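Local structure of cyanophycinase-like exopeptidase (actinobacterium SCGC AAA027-L06, 6NQC) at residues L97-A102 with I132-W137; K112-I117 with Y141-S146. The protein probably hydrolyses peptide bonds as a serine peptidase of family S51, the family to which the cyanophycinases belong. All blocks are in the same frame, centred on the assembly; numbering follows the deposited sequence.

Contact 1 of 2, residues L97-A102 with I132-W137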
loop_
_atom_site.group_PDB
_atom_site.type_symbol
_atom_site.label_atom_id
_atom_site.label_comp_id
_atom_site.label_asym_id
_atom_site.label_seq_id
_atom_site.Cartn_x
_atom_site.Cartn_y
_atom_site.Cartn_z
ATOM N N LEU A 97 -7.871 3.512 -14.346
ATOM C CA LEU A 97 -7.879 2.111 -14.731
ATOM C C LEU A 97 -6.859 1.772 -15.799
ATOM O O LEU A 97 -6.533 0.590 -15.968
ATOM C CB LEU A 97 -9.269 1.712 -15.217
ATOM C CG LEU A 97 -10.433 2.106 -14.316
ATOM C CD1 LEU A 97 -11.736 1.535 -14.864
ATOM C CD2 LEU A 97 -10.236 1.659 -12.877
ATOM N N LYS A 98 -6.362 2.768 -16.519
ATOM C CA LYS A 98 -5.311 2.589 -17.512
ATOM C C LYS A 98 -4.418 3.819 -17.429
ATOM O O LYS A 98 -4.784 4.837 -16.847
ATOM C CB LYS A 98 -5.896 2.386 -18.926
ATOM C CG LYS A 98 -6.776 3.534 -19.412
ATOM C CD LYS A 98 -7.535 3.183 -20.704
ATOM C CE LYS A 98 -8.196 4.436 -21.306
ATOM N NZ LYS A 98 -9.195 5.059 -20.377
ATOM N N ARG A 99 -3.261 3.736 -18.075
ATOM C CA ARG A 99 -2.210 4.714 -17.860
ATOM C C ARG A 99 -2.625 6.104 -18.331
ATOM O O ARG A 99 -2.243 7.105 -17.712
ATOM C CB ARG A 99 -0.936 4.219 -18.557
ATOM C CG ARG A 99 0.244 5.088 -18.314
ATOM C CD ARG A 99 1.551 4.429 -18.725
ATOM N NE ARG A 99 2.642 5.387 -18.555
ATOM C CZ ARG A 99 3.440 5.436 -17.501
ATOM N NH1 ARG A 99 3.297 4.562 -16.513
ATOM N NH2 ARG A 99 4.387 6.363 -17.438
ATOM N N GLU A 100 -3.430 6.195 -19.392
ATOM C CA GLU A 100 -3.913 7.493 -19.832
ATOM C C GLU A 100 -4.645 8.226 -18.713
ATOM O O GLU A 100 -4.537 9.453 -18.596
ATOM C CB GLU A 100 -4.836 7.319 -21.040
ATOM C CG GLU A 100 -4.267 6.443 -22.173
ATOM C CD GLU A 100 -4.348 4.925 -21.890
ATOM O OE1 GLU A 100 -5.368 4.318 -22.217
ATOM O OE2 GLU A 100 -3.382 4.343 -21.336
ATOM N N ASP A 101 -5.366 7.499 -17.854
ATOM C CA ASP A 101 -6.107 8.154 -16.785
ATOM C C ASP A 101 -5.194 8.787 -15.739
ATOM O O ASP A 101 -5.639 9.652 -15.001
ATOM C CB ASP A 101 -7.033 7.143 -16.092
ATOM C CG ASP A 101 -7.985 6.464 -17.051
ATOM O OD1 ASP A 101 -8.274 7.053 -18.111
ATOM O OD2 ASP A 101 -8.388 5.311 -16.760
ATOM N N ALA A 102 -3.934 8.356 -15.644
ATOM C CA ALA A 102 -3.009 8.921 -14.678
ATOM C C ALA A 102 -2.484 10.279 -15.099
ATOM O O ALA A 102 -1.634 10.831 -14.411
ATOM C CB ALA A 102 -1.868 7.932 -14.424
ATOM N N ILE A 132 3.641 4.060 -12.785
ATOM C CA ILE A 132 5.044 4.435 -12.564
ATOM C C ILE A 132 5.368 5.654 -13.412
ATOM O O ILE A 132 5.018 5.716 -14.599
ATOM C CB ILE A 132 5.978 3.262 -12.884
ATOM C CG1 ILE A 132 7.390 3.566 -12.430
ATOM C CG2 ILE A 132 5.917 2.955 -14.381
ATOM C CD1 ILE A 132 8.338 2.336 -12.476
ATOM N N ASN A 133 6.046 6.630 -12.811
ATOM C CA ASN A 133 6.510 7.813 -13.532
ATOM C C ASN A 133 5.371 8.546 -14.230
ATOM O O ASN A 133 5.520 9.050 -15.351
ATOM C CB ASN A 133 7.595 7.457 -14.551
ATOM C CG ASN A 133 8.763 6.781 -13.926
ATOM O OD1 ASN A 133 9.059 6.995 -12.743
ATOM N ND2 ASN A 133 9.444 5.962 -14.693
ATOM N N THR A 134 4.228 8.664 -13.538
ATOM C CA THR A 134 3.127 9.424 -14.081
ATOM C C THR A 134 2.932 10.688 -13.249
ATOM O O THR A 134 3.337 10.755 -12.081
ATOM C CB THR A 134 1.804 8.655 -14.066
ATOM O OG1 THR A 134 1.510 8.315 -12.699
ATOM C CG2 THR A 134 1.836 7.418 -14.913
ATOM N N PRO A 135 2.237 11.681 -13.788
ATOM C CA PRO A 135 1.944 12.858 -12.969
ATOM C C PRO A 135 1.124 12.499 -11.743
ATOM O O PRO A 135 1.330 13.076 -10.678
ATOM C CB PRO A 135 1.193 13.787 -13.938
ATOM C CG PRO A 135 0.901 13.015 -15.148
ATOM C CD PRO A 135 1.823 11.848 -15.205
ATOM N N LEU A 136 0.226 11.522 -11.848
ATOM C CA LEU A 136 -0.579 11.126 -10.682
ATOM C C LEU A 136 0.305 10.561 -9.573
ATOM O O LEU A 136 0.145 10.902 -8.391
ATOM C CB LEU A 136 -1.632 10.101 -11.109
ATOM C CG LEU A 136 -2.568 9.694 -9.967
ATOM C CD1 LEU A 136 -3.609 10.771 -9.777
ATOM C CD2 LEU A 136 -3.203 8.364 -10.237
ATOM N N TRP A 137 1.245 9.700 -9.932
ATOM C CA TRP A 137 2.152 9.163 -8.921
ATOM C C TRP A 137 2.979 10.287 -8.284
ATOM O O TRP A 137 3.183 10.307 -7.075
ATOM C CB TRP A 137 3.084 8.087 -9.530
ATOM C CG TRP A 137 4.174 7.876 -8.570
ATOM C CD1 TRP A 137 5.466 8.295 -8.677
ATOM C CD2 TRP A 137 4.045 7.280 -7.278
ATOM N NE1 TRP A 137 6.146 8.008 -7.516
ATOM C CE2 TRP A 137 5.306 7.366 -6.650
ATOM C CE3 TRP A 137 2.985 6.707 -6.582
ATOM C CZ2 TRP A 137 5.532 6.895 -5.362
ATOM C CZ3 TRP A 137 3.216 6.228 -5.311
ATOM C CH2 TRP A 137 4.477 6.320 -4.719
#
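Ala-102, in the 3-10 turn that begins at Arg-99, meets Leu-136 in the first turn of helix 135-145 with their CA atoms 5.2 Å apart, and Leu-136 N gives a hydrogen bond of 3.2 Å to Ala-102 O. The methyl group of Ala-102 points at the other segment and packs on Thr-134, CB to CB 3.8 Å, and on the CB of Leu-136. Leu-131, from the preceding helix, touches both Ala-102 and Leu-136 and helps to bury them.

Farther out, the chain of Arg-99 leaves the turn with CG anti to the backbone N (chi1 -175°) and stays fully extended from CG to NE, a trans run long enough to span the gap to Ile-132 O. There Arg-99 NH1 and Arg-99 NH2 both donate to the single carbonyl oxygen Ile-132 O, at 2.8 and 3.0 Å, from the end of the guanidinium and within its plane. Thr-134 CG2 lies over one face of the guanidinium, toward the rim, 3.6 Å from Arg-99 CZ. Since Ile-132 directly follows helix 124-131, and NH1 also makes a weak bond to Asp-129 O, the positive charge sits where it would probably suit the partial negative charge of that helix end.

Thr-134 serves both helices. Thr-134 OG1 accepts Trp-137 N at 3.1 Å, a nearly straight bond (165°), and donates to Leu-131 O. On the opposing segment, Asp-101 OD2 accepts Leu-97 N and Lys-98 N, while OD1 forms a salt bridge with Lys-98 NZ, fastening the turn internally. Threonine N-capping, with the preceding amide, Leu-136 N, taken by Ala-102 O, supplies acceptors to a helix start; here it ties the loop after strand 90-93 to the junction between helices 124-131 and 135-145.

Contact 2 of 2, residues K112-I117 with Y141-S146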
loop_
_atom_site.group_PDB
_atom_site.type_symbol
_atom_site.label_atom_id
_atom_site.label_comp_id
_atom_site.label_asym_id
_atom_site.label_seq_id
_atom_site.Cartn_x
_atom_site.Cartn_y
_atom_site.Cartn_z
ATOM N N LYS A 112 -3.050 15.623 -4.253
ATOM C CA LYS A 112 -2.036 16.480 -3.680
ATOM C C LYS A 112 -2.440 17.051 -2.330
ATOM O O LYS A 112 -1.592 17.634 -1.646
ATOM C CB LYS A 112 -1.696 17.631 -4.646
ATOM C CG LYS A 112 -0.923 17.154 -5.868
ATOM C CD LYS A 112 -0.314 18.298 -6.641
ATOM C CE LYS A 112 -0.686 18.210 -8.116
ATOM N NZ LYS A 112 0.462 18.533 -9.024
ATOM N N ASP A 113 -3.696 16.880 -1.922
ATOM C CA ASP A 113 -4.108 17.228 -0.543
ATOM C C ASP A 113 -5.095 16.182 -0.014
ATOM O O ASP A 113 -6.314 16.370 -0.031
ATOM C CB ASP A 113 -4.700 18.642 -0.521
ATOM C CG ASP A 113 -5.015 19.132 0.874
ATOM O OD1 ASP A 113 -4.893 18.341 1.838
ATOM O OD2 ASP A 113 -5.396 20.313 0.978
ATOM N N ALA A 114 -4.560 15.070 0.491
ATOM C CA ALA A 114 -5.391 13.959 0.941
ATOM C C ALA A 114 -4.832 13.413 2.244
ATOM O O ALA A 114 -3.640 13.117 2.325
ATOM C CB ALA A 114 -5.482 12.877 -0.149
ATOM N N ALA A 115 -5.693 13.268 3.260
ATOM C CA ALA A 115 -5.223 12.707 4.523
ATOM C C ALA A 115 -4.748 11.258 4.365
ATOM O O ALA A 115 -3.779 10.830 5.022
ATOM C CB ALA A 115 -6.302 12.752 5.588
ATOM N N LEU A 116 -5.427 10.492 3.528
ATOM C CA LEU A 116 -4.989 9.129 3.226
ATOM C C LEU A 116 -5.175 8.823 1.748
ATOM O O LEU A 116 -6.226 9.104 1.155
ATOM C CB LEU A 116 -5.772 8.108 4.085
ATOM C CG LEU A 116 -5.680 6.619 3.769
ATOM C CD1 LEU A 116 -4.255 6.076 3.888
ATOM C CD2 LEU A 116 -6.581 5.808 4.654
ATOM N N ILE A 117 -4.146 8.217 1.159
ATOM C CA ILE A 117 -4.220 7.655 -0.183
ATOM C C ILE A 117 -3.975 6.165 -0.036
ATOM O O ILE A 117 -3.006 5.768 0.626
ATOM C CB ILE A 117 -3.211 8.328 -1.125
ATOM C CG1 ILE A 117 -3.532 9.816 -1.233
ATOM C CG2 ILE A 117 -3.220 7.681 -2.469
ATOM C CD1 ILE A 117 -2.418 10.589 -1.940
ATOM N N TYR A 141 3.155 11.056 -4.354
ATOM C CA TYR A 141 4.427 11.116 -3.669
ATOM C C TYR A 141 4.584 12.434 -2.929
ATOM O O TYR A 141 4.931 12.460 -1.740
ATOM C CB TYR A 141 5.561 10.936 -4.690
ATOM C CG TYR A 141 6.938 11.043 -4.097
ATOM C CD1 TYR A 141 7.460 10.018 -3.335
ATOM C CD2 TYR A 141 7.706 12.182 -4.263
ATOM C CE1 TYR A 141 8.710 10.098 -2.774
ATOM C CE2 TYR A 141 8.955 12.277 -3.688
ATOM C CZ TYR A 141 9.463 11.219 -2.952
ATOM O OH TYR A 141 10.724 11.288 -2.378
ATOM N N GLU A 142 4.295 13.542 -3.609
ATOM C CA GLU A 142 4.348 14.846 -2.969
ATOM C C GLU A 142 3.391 14.928 -1.789
ATOM O O GLU A 142 3.744 15.491 -0.736
ATOM C CB GLU A 142 4.026 15.936 -3.986
ATOM C CG GLU A 142 5.164 16.261 -4.980
ATOM C CD GLU A 142 4.653 17.107 -6.133
ATOM O OE1 GLU A 142 3.532 17.671 -6.032
ATOM O OE2 GLU A 142 5.364 17.188 -7.145
ATOM N N ASN A 143 2.181 14.386 -1.940
ATOM C CA ASN A 143 1.234 14.389 -0.826
ATOM C C ASN A 143 1.794 13.635 0.375
ATOM O O ASN A 143 1.771 14.123 1.519
ATOM C CB ASN A 143 -0.104 13.795 -1.281
ATOM C CG ASN A 143 -1.194 13.932 -0.218
ATOM O OD1 ASN A 143 -1.636 15.021 0.092
ATOM N ND2 ASN A 143 -1.632 12.815 0.327
ATOM N N TRP A 144 2.354 12.454 0.128
ATOM C CA TRP A 144 2.944 11.673 1.198
ATOM C C TRP A 144 4.117 12.409 1.826
ATOM O O TRP A 144 4.232 12.489 3.058
ATOM C CB TRP A 144 3.368 10.305 0.643
ATOM C CG TRP A 144 4.118 9.477 1.605
ATOM C CD1 TRP A 144 3.726 9.119 2.859
ATOM C CD2 TRP A 144 5.409 8.875 1.394
ATOM N NE1 TRP A 144 4.702 8.366 3.455
ATOM C CE2 TRP A 144 5.744 8.196 2.579
ATOM C CE3 TRP A 144 6.318 8.874 0.329
ATOM C CZ2 TRP A 144 6.939 7.493 2.726
ATOM C CZ3 TRP A 144 7.513 8.166 0.482
ATOM C CH2 TRP A 144 7.800 7.497 1.676
ATOM N N GLN A 145 5.008 12.942 0.995
ATOM C CA GLN A 145 6.178 13.629 1.521
ATOM C C GLN A 145 5.784 14.820 2.378
ATOM O O GLN A 145 6.537 15.190 3.281
ATOM C CB GLN A 145 7.088 14.051 0.379
ATOM C CG GLN A 145 7.828 12.860 -0.232
ATOM C CD GLN A 145 8.943 12.379 0.662
ATOM O OE1 GLN A 145 9.765 13.195 1.126
ATOM N NE2 GLN A 145 8.970 11.077 0.951
ATOM N N SER A 146 4.604 15.392 2.148
ATOM C CA SER A 146 4.147 16.554 2.893
ATOM C C SER A 146 3.097 16.207 3.959
ATOM O O SER A 146 2.358 17.096 4.411
ATOM C CB SER A 146 3.640 17.614 1.903
ATOM O OG SER A 146 2.479 17.184 1.184
HETATM O O HOH W 1 1.122 17.794 -1.900
#
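The side-chain amide of Asn-143 faces the backbone of Ala-114 and pairs with it through two hydrogen bonds. A chi1 of -173° turns the amide away from its own backbone N, and the group reaches from the last turn of helix 135-145 to the chain just before strand 116-119. Asn-143 ND2 donates to Ala-114 O at 2.8 Å, almost straight and in the plane of both groups, on a carbonyl lone pair. The return bond, from Ala-114 N to Asn-143 OD1 at 3.0 Å, is less regular, because the donor stands 37° above the plane of the amide carbonyl. Together the two bonds fix which way round the buried amide lies.

Ile-117 crosses this amide at a slant, its CD1 3.3 Å from Asn-143 ND2. Elsewhere around the pairing, Lys-112 O comes within 3.1 Å of Asn-143 OD1; two acceptors so close would repel, and Lys-54 NZ, bonded to OD1 and weakly to Lys-112 O, probably offsets this. A water also donates to Lys-112 O.

Nearer the surface, Lys-112 and Glu-142 extend alongside each other in the same direction, with Lys-112 NZ 4.4 Å from Glu-142 OE1, beyond a salt bridge. Strand 116-119 and its parallel neighbour 149-153 are joined through helices including 135-145, so the asparagine fastens helix to strand entry within a beta-alpha-beta crossover.

How the contacts relate
Both contacts hold helix 135-145, one at each end: contact 1 at its start, contact 2 in its last turn, with centres about 16 Å apart. Each combines buried and more accessible residues, but the centre of contact 2 is nearer the centre of the chain, about 13 Å against 16 Å, and borders the main sheet, whereas contact 1 joins a loop to a junction between helices. Their chemistry differs accordingly. In contact 1 a charged arginine and a backbone carbonyl serve helix ends, beside small apolar groups; in contact 2 a neutral, buried amide pairs with the main chain leading into a strand, and the charged pair stays peripheral.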